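Local coordinates for protein 2-methyl-aconitate isomerase (Shewanella oneidensis, PDB 5K87) that isomerizes 2-methyl-trans-aconitate to 2-methyl-cis-aconitate by base-catalysed proton abstraction coupled with bond rotation, in the 2-methylcitrate cycle that breaks down propionate, at residues A47-V52 and T76-H81; N111-V116 and V139-A144; L203-E208 and A263-L268; T218-G223 and G331-I336. The protein carries 1 engineered substitution. One frame throughout, in Å; residues are numbered along the deposited sequence. Where two conformers were deposited one is given.

Contact 1: residues A47-V52 and T76-H81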
loop_
_atom_site.group_PDB
_atom_site.type_symbol
_atom_site.label_atom_id
_atom_site.label_comp_id
_atom_site.label_asym_id
_atom_site.label_seq_id
_atom_site.Cartn_x
_atom_site.Cartn_y
_atom_site.Cartn_z
ATOM N N ALA A 47 -18.248 9.824 -2.961
ATOM C CA ALA A 47 -17.530 10.556 -1.924
ATOM C C ALA A 47 -17.159 9.650 -0.748
ATOM O O ALA A 47 -16.063 9.760 -0.194
ATOM C CB ALA A 47 -18.348 11.736 -1.435
ATOM N N LEU A 48 -18.080 8.776 -0.359
ATOM C CA LEU A 48 -17.827 7.840 0.729
ATOM C C LEU A 48 -16.674 6.913 0.369
ATOM O O LEU A 48 -15.732 6.741 1.147
ATOM C CB LEU A 48 -19.077 7.013 1.025
ATOM C CG LEU A 48 -18.880 5.858 2.005
ATOM C CD1 LEU A 48 -18.456 6.381 3.359
ATOM C CD2 LEU A 48 -20.160 5.049 2.103
ATOM N N LEU A 49 -16.729 6.338 -0.824
ATOM C CA LEU A 49 -15.719 5.374 -1.236
ATOM C C LEU A 49 -14.355 6.038 -1.387
ATOM O O LEU A 49 -13.332 5.467 -1.018
ATOM C CB LEU A 49 -16.133 4.686 -2.532
ATOM C CG LEU A 49 -17.409 3.851 -2.409
ATOM C CD1 LEU A 49 -17.805 3.249 -3.730
ATOM C CD2 LEU A 49 -17.218 2.766 -1.394
ATOM N N LEU A 50 -14.332 7.246 -1.943
ATOM C CA LEU A 50 -13.089 8.002 -2.027
ATOM C C LEU A 50 -12.459 8.183 -0.652
ATOM O O LEU A 50 -11.252 7.949 -0.474
ATOM C CB LEU A 50 -13.336 9.363 -2.683
ATOM C CG LEU A 50 -13.501 9.342 -4.205
ATOM C CD1 LEU A 50 -14.218 10.607 -4.669
ATOM C CD2 LEU A 50 -12.152 9.231 -4.895
ATOM N N ARG A 51 -13.256 8.572 0.328
ATOM C CA ARG A 51 -12.720 8.838 1.648
ATOM C C ARG A 51 -12.290 7.555 2.352
ATOM O O ARG A 51 -11.299 7.548 3.070
ATOM C CB ARG A 51 -13.747 9.600 2.482
ATOM C CG ARG A 51 -13.165 10.251 3.710
ATOM C CD ARG A 51 -12.103 11.283 3.350
ATOM N NE ARG A 51 -11.408 11.719 4.551
ATOM C CZ ARG A 51 -10.409 11.049 5.109
ATOM N NH1 ARG A 51 -9.973 9.917 4.555
ATOM N NH2 ARG A 51 -9.833 11.518 6.202
ATOM N N VAL A 52 -13.033 6.470 2.148
ATOM C CA VAL A 52 -12.627 5.188 2.735
ATOM C C VAL A 52 -11.235 4.792 2.228
ATOM O O VAL A 52 -10.376 4.357 2.990
ATOM C CB VAL A 52 -13.638 4.067 2.430
ATOM C CG1 VAL A 52 -13.061 2.701 2.790
ATOM C CG2 VAL A 52 -14.953 4.317 3.173
ATOM N N THR A 76 -12.921 -0.869 -4.606
ATOM C CA THR A 76 -14.108 -1.030 -3.784
ATOM C C THR A 76 -15.138 -1.894 -4.486
ATOM O O THR A 76 -15.192 -1.949 -5.722
ATOM C CB THR A 76 -14.736 0.329 -3.434
ATOM O OG1 THR A 76 -15.118 1.013 -4.640
ATOM C CG2 THR A 76 -13.745 1.183 -2.633
ATOM N N VAL A 77 -15.955 -2.567 -3.683
ATOM C CA VAL A 77 -16.955 -3.494 -4.194
ATOM C C VAL A 77 -18.238 -3.322 -3.396
ATOM O O VAL A 77 -18.206 -3.255 -2.160
ATOM C CB VAL A 77 -16.467 -4.953 -4.048
ATOM C CG1 VAL A 77 -17.567 -5.940 -4.397
ATOM C CG2 VAL A 77 -15.225 -5.201 -4.897
ATOM N N ILE A 78 -19.366 -3.230 -4.099
ATOM C CA ILE A 78 -20.674 -3.203 -3.453
ATOM C C ILE A 78 -21.493 -4.383 -3.955
ATOM O O ILE A 78 -21.675 -4.551 -5.166
ATOM C CB ILE A 78 -21.420 -1.888 -3.741
ATOM C CG1 ILE A 78 -20.648 -0.703 -3.156
ATOM C CG2 ILE A 78 -22.845 -1.929 -3.174
ATOM C CD1 ILE A 78 -21.159 0.645 -3.621
ATOM N N LEU A 79 -21.964 -5.199 -3.019
ATOM C CA LEU A 79 -22.736 -6.390 -3.348
ATOM C C LEU A 79 -24.142 -6.291 -2.784
ATOM O O LEU A 79 -24.347 -5.703 -1.717
ATOM C CB LEU A 79 -22.051 -7.633 -2.781
ATOM C CG LEU A 79 -20.602 -7.820 -3.247
ATOM C CD1 LEU A 79 -19.971 -9.093 -2.713
ATOM C CD2 LEU A 79 -20.513 -7.806 -4.761
ATOM N N SER A 80 -25.097 -6.894 -3.483
ATOM C CA SER A 80 -26.493 -6.879 -3.070
ATOM C C SER A 80 -27.185 -8.122 -3.606
ATOM O O SER A 80 -26.662 -8.807 -4.487
ATOM C CB SER A 80 -27.179 -5.644 -3.632
ATOM O OG SER A 80 -27.017 -5.583 -5.037
ATOM N N HIS A 81 -28.369 -8.409 -3.072
ATOM C CA HIS A 81 -29.233 -9.451 -3.631
ATOM C C HIS A 81 -29.553 -9.132 -5.072
ATOM O O HIS A 81 -29.801 -7.980 -5.424
ATOM C CB HIS A 81 -30.566 -9.514 -2.883
ATOM C CG HIS A 81 -30.453 -9.956 -1.463
ATOM N ND1 HIS A 81 -30.198 -11.266 -1.106
ATOM C CD2 HIS A 81 -30.584 -9.272 -0.303
ATOM C CE1 HIS A 81 -30.162 -11.362 0.208
ATOM N NE2 HIS A 81 -30.396 -10.167 0.723
#
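Leu-49 reaches across from helix 43-53 and lays its forked end obliquely against Thr-76 on strand 75-81. The two branches do different work. CD1 comes within 3.6 Å of Thr-76 OG1, a plain van der Waals contact, while CD2 rests against the methyl, 4.0 Å from Thr-76 CG2. Further along the strand, Ile-78 CD1 is 4.2 Å from Leu-49 CD1 and extends the apolar patch. Thr-76 and Ile-78 are two residues apart, so their side chains point to the same, helix-facing side of the strand.

The threonine is held from beyond the pair. With OG1 placed between the backbone N and the carbonyl carbon (chi1 60°), the hydroxyl gives its hydrogen bond to Gly-94 O on the adjoining strand 89-96, and CG2 is left to the leucine. Trp-105 packs on Leu-49, and Val-96 on Thr-76. Val-77, pointing the other way, lies on helix 113-122. The strand of this PrpF fold, which begins at the substrate-binding position Glu-75, is thus packed on both faces.

The chemistry is one-sided: the helix brings only hydrocarbon, and Leu-49 therefore packs against a buried hydroxyl that already has its acceptor within the strands.

Contact 2: residues N111-V116 and V139-A144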
loop_
_atom_site.group_PDB
_atom_site.type_symbol
_atom_site.label_atom_id
_atom_site.label_comp_id
_atom_site.label_asym_id
_atom_site.label_seq_id
_atom_site.Cartn_x
_atom_site.Cartn_y
_atom_site.Cartn_z
ATOM N N ASN A 111 -9.903 -10.215 -10.569
ATOM C CA ASN A 111 -9.246 -10.781 -9.400
ATOM C C ASN A 111 -10.154 -10.833 -8.186
ATOM O O ASN A 111 -10.090 -11.778 -7.399
ATOM C CB ASN A 111 -7.960 -10.039 -9.074
ATOM C CG ASN A 111 -6.788 -10.575 -9.857
ATOM O OD1 ASN A 111 -6.412 -11.740 -9.702
ATOM N ND2 ASN A 111 -6.207 -9.747 -10.719
ATOM N N LEU A 112 -10.997 -9.823 -8.016
ATOM C CA LEU A 112 -11.859 -9.791 -6.846
ATOM C C LEU A 112 -13.080 -10.701 -6.974
ATOM O O LEU A 112 -13.807 -10.884 -5.999
ATOM C CB LEU A 112 -12.282 -8.364 -6.514
ATOM C CG LEU A 112 -11.164 -7.460 -5.979
ATOM C CD1 LEU A 112 -11.757 -6.129 -5.542
ATOM C CD2 LEU A 112 -10.383 -8.105 -4.832
ATOM N N THR A 113 -13.299 -11.310 -8.140
ATOM C CA THR A 113 -14.471 -12.157 -8.331
ATOM C C THR A 113 -14.561 -13.322 -7.325
ATOM O O THR A 113 -15.631 -13.624 -6.810
ATOM C CB THR A 113 -14.555 -12.644 -9.792
ATOM O OG1 THR A 113 -14.900 -11.535 -10.637
ATOM C CG2 THR A 113 -15.602 -13.720 -9.939
ATOM N N ALA A 114 -13.439 -13.975 -7.034
ATOM C CA ALA A 114 -13.449 -15.041 -6.026
ATOM C C ALA A 114 -13.873 -14.511 -4.650
ATOM O O ALA A 114 -14.596 -15.172 -3.902
ATOM C CB ALA A 114 -12.078 -15.696 -5.932
ATOM N N ALA A 115 -13.396 -13.315 -4.310
ATOM C CA ALA A 115 -13.770 -12.680 -3.055
ATOM C C ALA A 115 -15.242 -12.276 -3.048
ATOM O O ALA A 115 -15.888 -12.337 -1.999
ATOM C CB ALA A 115 -12.867 -11.494 -2.759
ATOM N N VAL A 116 -15.784 -11.885 -4.198
ATOM C CA VAL A 116 -17.207 -11.597 -4.307
ATOM C C VAL A 116 -18.036 -12.823 -3.934
ATOM O O VAL A 116 -18.994 -12.729 -3.172
ATOM C CB VAL A 116 -17.560 -11.120 -5.735
ATOM C CG1 VAL A 116 -19.059 -11.158 -5.969
ATOM C CG2 VAL A 116 -16.995 -9.727 -5.972
ATOM N N VAL A 139 -21.716 -19.871 -6.952
ATOM C CA VAL A 139 -22.305 -18.543 -6.837
ATOM C C VAL A 139 -22.444 -17.938 -8.222
ATOM O O VAL A 139 -21.451 -17.790 -8.948
ATOM C CB VAL A 139 -21.445 -17.617 -5.952
ATOM C CG1 VAL A 139 -22.104 -16.260 -5.821
ATOM C CG2 VAL A 139 -21.246 -18.237 -4.581
ATOM N N ARG A 140 -23.674 -17.588 -8.583
ATOM C CA ARG A 140 -23.962 -17.000 -9.882
ATOM C C ARG A 140 -23.988 -15.485 -9.728
ATOM O O ARG A 140 -24.902 -14.918 -9.125
ATOM C CB ARG A 140 -25.294 -17.533 -10.416
ATOM C CG ARG A 140 -25.337 -19.071 -10.513
ATOM C CD ARG A 140 -26.766 -19.607 -10.626
ATOM N NE ARG A 140 -27.558 -19.242 -9.458
ATOM C CZ ARG A 140 -28.875 -19.388 -9.365
ATOM N NH1 ARG A 140 -29.566 -19.893 -10.380
ATOM N NH2 ARG A 140 -29.503 -19.012 -8.260
ATOM N N ILE A 141 -22.947 -14.837 -10.236
ATOM C CA ILE A 141 -22.758 -13.408 -10.020
ATOM C C ILE A 141 -23.233 -12.624 -11.229
ATOM O O ILE A 141 -22.845 -12.923 -12.358
ATOM C CB ILE A 141 -21.268 -13.086 -9.775
ATOM C CG1 ILE A 141 -20.736 -13.853 -8.561
ATOM C CG2 ILE A 141 -21.081 -11.599 -9.576
ATOM C CD1 ILE A 141 -19.229 -13.940 -8.502
ATOM N N TRP A 142 -24.072 -11.625 -10.998
ATOM C CA TRP A 142 -24.413 -10.659 -12.030
ATOM C C TRP A 142 -23.444 -9.496 -11.902
ATOM O O TRP A 142 -23.469 -8.746 -10.921
ATOM C CB TRP A 142 -25.855 -10.179 -11.878
ATOM C CG TRP A 142 -26.245 -9.130 -12.877
ATOM C CD1 TRP A 142 -26.582 -7.829 -12.616
ATOM C CD2 TRP A 142 -26.341 -9.293 -14.297
ATOM N NE1 TRP A 142 -26.886 -7.177 -13.789
ATOM C CE2 TRP A 142 -26.740 -8.048 -14.830
ATOM C CE3 TRP A 142 -26.127 -10.368 -15.166
ATOM C CZ2 TRP A 142 -26.937 -7.858 -16.201
ATOM C CZ3 TRP A 142 -26.315 -10.169 -16.532
ATOM C CH2 TRP A 142 -26.721 -8.924 -17.029
ATOM N N GLN A 143 -22.559 -9.387 -12.883
ATOM C CA GLN A 143 -21.593 -8.304 -12.936
ATOM C C GLN A 143 -22.341 -7.090 -13.465
ATOM O O GLN A 143 -22.636 -7.006 -14.657
ATOM C CB GLN A 143 -20.408 -8.682 -13.829
ATOM C CG GLN A 143 -19.077 -8.136 -13.321
ATOM C CD GLN A 143 -19.129 -6.638 -13.119
ATOM O OE1 GLN A 143 -19.714 -5.915 -13.923
ATOM N NE2 GLN A 143 -18.548 -6.163 -12.024
ATOM N N ALA A 144 -22.678 -6.173 -12.568
ATOM C CA ALA A 144 -23.569 -5.080 -12.900
ATOM C C ALA A 144 -22.892 -3.897 -13.582
ATOM O O ALA A 144 -23.583 -3.046 -14.145
ATOM C CB ALA A 144 -24.329 -4.625 -11.654
#
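Asn-111 OD1 takes hydrogen bonds from both Thr-23 N and Arg-384 NH2, anchoring the chain just ahead of Thr-113 and Val-116, the two residues that meet Ile-141. The other end of the same amide is fixed too, ND2 bonding to Met-322 O, and the backbone N of Asn-111 bonds to the malonate ion in the substrate-binding site.

From this anchor the chain runs into helix 113-122, where Val-116 N bonds to Leu-112 O at 2.9 Å. Thr-113 and Val-116, three residues apart, present one methyl each to strand 135-143. Ile-141 CD1 touches both, 3.8 Å from Val-116 CG1 and, in the threonine conformer described, 3.9 Å from Thr-113 CG2. Its chain is stretched out beyond CB (chi2 162°), which carries CD1 to the helix; Ile-141 CG1 follows behind, 4.1 Å from Val-116 CG1. In that same conformer Thr-113 CG2 stands opposite the backbone N across the CA-CB bond, and OG1 makes a weak hydrogen bond to Cys-109 O.

A helix wrapped by curled strands is consistent with the diaminopimelate epimerase-like fold of this clan; Phe-28, Val-77 and Tyr-91 also lie on Val-116. Exchanging Ile-141 for an alanine would probably leave the methyls of Thr-113 and Val-116 without their partner and open a gap between helix and strand.

The division of labour is clear: polar bonds fix the substrate-binding end of this segment, while apolar carbons pack its first helical turn against the strand.

Contact 3: residues L203-E208 and A263-L268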
loop_
_atom_site.group_PDB
_atom_site.type_symbol
_atom_site.label_atom_id
_atom_site.label_comp_id
_atom_site.label_asym_id
_atom_site.label_seq_id
_atom_site.Cartn_x
_atom_site.Cartn_y
_atom_site.Cartn_z
ATOM N N LEU A 203 -9.375 -8.988 -36.905
ATOM C CA LEU A 203 -8.597 -9.714 -35.903
ATOM C C LEU A 203 -7.341 -8.940 -35.546
ATOM O O LEU A 203 -6.904 -8.945 -34.393
ATOM C CB LEU A 203 -8.203 -11.092 -36.433
ATOM C CG LEU A 203 -9.357 -12.034 -36.754
ATOM C CD1 LEU A 203 -8.833 -13.371 -37.252
ATOM C CD2 LEU A 203 -10.228 -12.208 -35.524
ATOM N N VAL A 204 -6.744 -8.307 -36.550
ATOM C CA VAL A 204 -5.589 -7.445 -36.357
ATOM C C VAL A 204 -5.828 -6.152 -37.120
ATOM O O VAL A 204 -6.513 -6.135 -38.144
ATOM C CB VAL A 204 -4.273 -8.103 -36.838
ATOM C CG1 VAL A 204 -4.036 -9.429 -36.117
ATOM C CG2 VAL A 204 -4.277 -8.294 -38.348
ATOM N N ASP A 205 -5.270 -5.064 -36.609
ATOM C CA ASP A 205 -5.374 -3.781 -37.264
ATOM C C ASP A 205 -4.013 -3.133 -37.256
ATOM O O ASP A 205 -3.106 -3.572 -36.549
ATOM C CB ASP A 205 -6.372 -2.884 -36.534
ATOM C CG ASP A 205 -7.807 -3.304 -36.758
ATOM O OD1 ASP A 205 -8.350 -2.999 -37.840
ATOM O OD2 ASP A 205 -8.397 -3.936 -35.857
ATOM N N VAL A 206 -3.863 -2.100 -38.072
ATOM C CA VAL A 206 -2.686 -1.260 -37.986
ATOM C C VAL A 206 -3.105 0.016 -37.283
ATOM O O VAL A 206 -3.910 0.790 -37.799
ATOM C CB VAL A 206 -2.093 -0.940 -39.364
ATOM C CG1 VAL A 206 -0.887 -0.025 -39.211
ATOM C CG2 VAL A 206 -1.695 -2.223 -40.074
ATOM N N LEU A 207 -2.561 0.227 -36.092
ATOM C CA LEU A 207 -2.905 1.392 -35.298
ATOM C C LEU A 207 -1.972 2.545 -35.653
ATOM O O LEU A 207 -0.785 2.514 -35.333
ATOM C CB LEU A 207 -2.811 1.044 -33.812
ATOM C CG LEU A 207 -3.573 1.885 -32.792
ATOM C CD1 LEU A 207 -5.011 2.149 -33.230
ATOM C CD2 LEU A 207 -3.538 1.181 -31.440
ATOM N N GLU A 208 -2.514 3.553 -36.333
ATOM C CA GLU A 208 -1.727 4.704 -36.763
ATOM C C GLU A 208 -1.700 5.780 -35.684
ATOM O O GLU A 208 -2.734 6.356 -35.339
ATOM C CB GLU A 208 -2.284 5.282 -38.068
ATOM N N ALA A 263 -8.479 3.469 -28.208
ATOM C CA ALA A 263 -9.833 3.726 -27.725
ATOM C C ALA A 263 -10.690 4.398 -28.794
ATOM O O ALA A 263 -11.866 4.073 -28.958
ATOM C CB ALA A 263 -9.793 4.575 -26.481
ATOM N N LEU A 264 -10.093 5.341 -29.510
ATOM C CA LEU A 264 -10.793 6.035 -30.581
ATOM C C LEU A 264 -11.103 5.066 -31.722
ATOM O O LEU A 264 -12.223 5.032 -32.237
ATOM C CB LEU A 264 -9.941 7.200 -31.086
ATOM C CG LEU A 264 -10.603 8.169 -32.068
ATOM C CD1 LEU A 264 -11.753 8.883 -31.389
ATOM C CD2 LEU A 264 -9.586 9.167 -32.582
ATOM N N ARG A 265 -10.111 4.266 -32.103
ATOM C CA ARG A 265 -10.284 3.300 -33.185
ATOM C C ARG A 265 -11.362 2.264 -32.859
ATOM O O ARG A 265 -12.077 1.798 -33.753
ATOM C CB ARG A 265 -8.953 2.614 -33.510
ATOM C CG ARG A 265 -9.013 1.645 -34.679
ATOM C CD ARG A 265 -9.287 2.364 -35.992
ATOM N NE ARG A 265 -9.549 1.422 -37.075
ATOM C CZ ARG A 265 -10.755 0.953 -37.376
ATOM N NH1 ARG A 265 -11.810 1.338 -36.673
ATOM N NH2 ARG A 265 -10.906 0.095 -38.378
ATOM N N MET A 266 -11.492 1.913 -31.584
ATOM C CA MET A 266 -12.485 0.934 -31.151
ATOM C C MET A 266 -13.881 1.523 -31.068
ATOM O O MET A 266 -14.865 0.794 -30.966
ATOM C CB MET A 266 -12.102 0.338 -29.792
ATOM C CG MET A 266 -10.870 -0.539 -29.842
ATOM S SD MET A 266 -10.251 -1.032 -28.230
ATOM C CE MET A 266 -11.399 -2.323 -27.785
ATOM N N GLY A 267 -13.967 2.846 -31.104
ATOM C CA GLY A 267 -15.244 3.522 -30.974
ATOM C C GLY A 267 -15.675 3.712 -29.532
ATOM O O GLY A 267 -16.834 4.021 -29.257
ATOM N N LEU A 268 -14.746 3.535 -28.596
ATOM C CA LEU A 268 -15.055 3.736 -27.185
ATOM C C LEU A 268 -15.128 5.213 -26.808
ATOM O O LEU A 268 -15.817 5.587 -25.863
ATOM C CB LEU A 268 -14.029 3.028 -26.302
ATOM C CG LEU A 268 -14.060 1.502 -26.378
ATOM C CD1 LEU A 268 -12.829 0.941 -25.682
ATOM C CD2 LEU A 268 -15.322 0.961 -25.741
#
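Strand 205-209 passes the C-terminal end of helix 249-266 with the CA atoms of Leu-207 and Arg-265 7.9 Å apart, the nearest CA pair of the two segments. The helix finishes in a Schellman motif: Leu-268 N returns to Ala-263 O and Gly-267 N to Leu-264 O, both at 3.0 Å. Gly-267 has the positive phi (84°) that the motif needs, at backbone angles where a side chain would run into the preceding carbonyl oxygen.

Arg-265 carries the whole contact from the helix side. It is exposed, and both it and Leu-207 were modelled in two conformers. In the conformer described, its chain leaves opposite the backbone N (chi1 -177°) and then bends at chi2, which brings the guanidinium near Asp-205. There the two charged groups stop short of a salt bridge. Asp-205 OD1 is 4.0 Å from Arg-265 NH2 and well out of the guanidinium plane, with the two planes 63° apart, so any attraction is probably one of charge alone. The carboxylate already has firmer partners, OD1 bonding to Asn-202 ND2 and OD2 to Thr-200 OG1.

Met-219, on the neighbouring strand 213-221, packs against Asp-205, Arg-265 and Met-266, so it touches both strand and helix end. The aliphatic root of the arginine meets the leucine as the two chains run past each other in opposite directions, Leu-207 CD1 lying 4.0 Å from Arg-265 CB.

Contact 4: residues T218-G223 and G331-I336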
loop_
_atom_site.group_PDB
_atom_site.type_symbol
_atom_site.label_atom_id
_atom_site.label_comp_id
_atom_site.label_asym_id
_atom_site.label_seq_id
_atom_site.Cartn_x
_atom_site.Cartn_y
_atom_site.Cartn_z
ATOM N N THR A 218 -4.292 -6.024 -31.879
ATOM C CA THR A 218 -5.584 -6.674 -31.783
ATOM C C THR A 218 -6.393 -5.944 -30.728
ATOM O O THR A 218 -5.947 -5.775 -29.591
ATOM C CB THR A 218 -5.473 -8.157 -31.409
ATOM O OG1 THR A 218 -4.961 -8.882 -32.530
ATOM C CG2 THR A 218 -6.841 -8.711 -31.048
ATOM N N MET A 219 -7.566 -5.481 -31.118
ATOM C CA MET A 219 -8.468 -4.791 -30.215
ATOM C C MET A 219 -9.674 -5.677 -29.985
ATOM O O MET A 219 -10.440 -5.968 -30.910
ATOM C CB MET A 219 -8.860 -3.446 -30.818
ATOM C CG MET A 219 -7.714 -2.442 -30.759
ATOM S SD MET A 219 -7.867 -0.980 -31.804
ATOM C CE MET A 219 -7.458 -1.684 -33.398
ATOM N N ILE A 220 -9.821 -6.131 -28.749
ATOM C CA ILE A 220 -10.857 -7.088 -28.410
ATOM C C ILE A 220 -11.662 -6.603 -27.213
ATOM O O ILE A 220 -11.127 -5.959 -26.308
ATOM C CB ILE A 220 -10.238 -8.481 -28.141
ATOM C CG1 ILE A 220 -11.319 -9.557 -28.050
ATOM C CG2 ILE A 220 -9.348 -8.465 -26.898
ATOM C CD1 ILE A 220 -10.763 -10.967 -28.018
ATOM N N ASN A 221 -12.955 -6.888 -27.219
ATOM C CA ASN A 221 -13.796 -6.549 -26.088
ATOM C C ASN A 221 -14.346 -7.834 -25.492
ATOM O O ASN A 221 -15.411 -8.315 -25.886
ATOM C CB ASN A 221 -14.916 -5.600 -26.499
ATOM C CG ASN A 221 -15.499 -4.866 -25.320
ATOM O OD1 ASN A 221 -15.368 -5.311 -24.177
ATOM N ND2 ASN A 221 -16.156 -3.742 -25.584
ATOM N N ALA A 222 -13.580 -8.406 -24.569
ATOM C CA ALA A 222 -13.943 -9.625 -23.859
ATOM C C ALA A 222 -13.247 -9.568 -22.503
ATOM O O ALA A 222 -12.030 -9.441 -22.446
ATOM C CB ALA A 222 -13.490 -10.849 -24.645
ATOM N N GLY A 223 -14.012 -9.631 -21.419
ATOM C CA GLY A 223 -13.475 -9.407 -20.088
ATOM C C GLY A 223 -13.415 -7.919 -19.777
ATOM O O GLY A 223 -14.024 -7.444 -18.811
ATOM N N GLY A 331 -7.096 -14.960 -22.839
ATOM C CA GLY A 331 -7.558 -16.308 -23.138
ATOM C C GLY A 331 -8.504 -16.327 -24.327
ATOM O O GLY A 331 -8.432 -17.221 -25.185
ATOM N N THR A 332 -9.405 -15.352 -24.379
ATOM C CA THR A 332 -10.348 -15.236 -25.484
ATOM C C THR A 332 -9.625 -14.946 -26.798
ATOM O O THR A 332 -9.872 -15.616 -27.814
ATOM C CB THR A 332 -11.407 -14.147 -25.197
ATOM O OG1 THR A 332 -12.101 -14.471 -23.984
ATOM C CG2 THR A 332 -12.405 -14.038 -26.340
ATOM N N ALA A 333 -8.727 -13.969 -26.800
ATOM C CA ALA A 333 -8.008 -13.655 -28.027
ATOM C C ALA A 333 -7.148 -14.831 -28.467
ATOM O O ALA A 333 -7.008 -15.103 -29.673
ATOM C CB ALA A 333 -7.145 -12.408 -27.851
ATOM N N ALA A 334 -6.546 -15.521 -27.507
ATOM C CA ALA A 334 -5.687 -16.651 -27.831
ATOM C C ALA A 334 -6.468 -17.767 -28.517
ATOM O O ALA A 334 -5.896 -18.532 -29.304
ATOM C CB ALA A 334 -4.998 -17.181 -26.597
ATOM N N ALA A 335 -7.762 -17.858 -28.226
ATOM C CA ALA A 335 -8.616 -18.907 -28.784
ATOM C C ALA A 335 -9.115 -18.588 -30.194
ATOM O O ALA A 335 -9.728 -19.437 -30.855
ATOM C CB ALA A 335 -9.801 -19.156 -27.862
ATOM N N ILE A 336 -8.882 -17.365 -30.648
ATOM C CA ILE A 336 -9.298 -16.964 -31.987
ATOM C C ILE A 336 -8.088 -16.919 -32.918
ATOM O O ILE A 336 -7.242 -16.027 -32.806
ATOM C CB ILE A 336 -9.955 -15.582 -31.967
ATOM C CG1 ILE A 336 -11.076 -15.529 -30.927
ATOM C CG2 ILE A 336 -10.484 -15.236 -33.350
ATOM C CD1 ILE A 336 -12.204 -16.492 -31.196
#
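The flat group that matters between Ile-220 and helix 324-334 is a backbone peptide, the one joining Thr-332 to Ala-333. Ile-220 CD1 sits above one face of it, almost directly over the nitrogen, 3.8 Å from Ala-333 N. Around that spot the same methyl meets Thr-332 CG2 at 3.9 Å and Ala-333 CB at 3.9 Å, so it settles between two successive side chains against the bare helix backbone.

The isoleucine gets there by being fully stretched, CG1 opposite the backbone N (chi1 -169°) and CD1 continuing the line (chi2 170°). Two residues on, where strand 213-221 gives way to a loop, Ala-222 repeats the approach with a shorter arm: its CB is 3.8 Å from Thr-332 CG2 and 3.9 Å from Thr-332 OG1. Thr-332 thus touches both residues with its methyl. Its hydroxyl turns back along the helix to bond to Val-328 O, one turn earlier.

Strand 213-221, through Ile-220, and strand 374-391, through Val-377 on Thr-332, both pack on this helix, an arrangement consistent with the central-helix architecture of the clan. The first residue of the helix, Gly-324, binds substrate.

The short side chain of Ala-333 is consistent with the close approach, its CA 7.2 Å from Ile-220 CA, and the polar atom in the interface is answered by the helix's own backbone. What remains between strand and helix is mostly methyl against methyl and peptide face.

Contacts 1 and 2 touch: Val-77 CG2 meets Leu-112 CD1 at 3.6 Å, and Val-77 CG1 lies 4.1 Å from Val-116 CG2 on helix 113-122, so strand 75-81 has that helix on one face and helix 43-53 on the other. Contacts 3 and 4 are joined through strand 213-221. Met-219 SD packs 3.6 Å from Met-266 CG on one face while Ile-220 faces helix 324-334 on the other, and Leu-203 O lies 2.7 Å from Thr-218 OG1, a probable hydrogen bond. Contacts 2 and 4, centres 20 Å apart, do not touch. Malonate lies about 7 Å from the side chain of Thr-113, 11 Å from that of Thr-76 and 13 Å from that of Ala-222; contact 3 is remote from the active site.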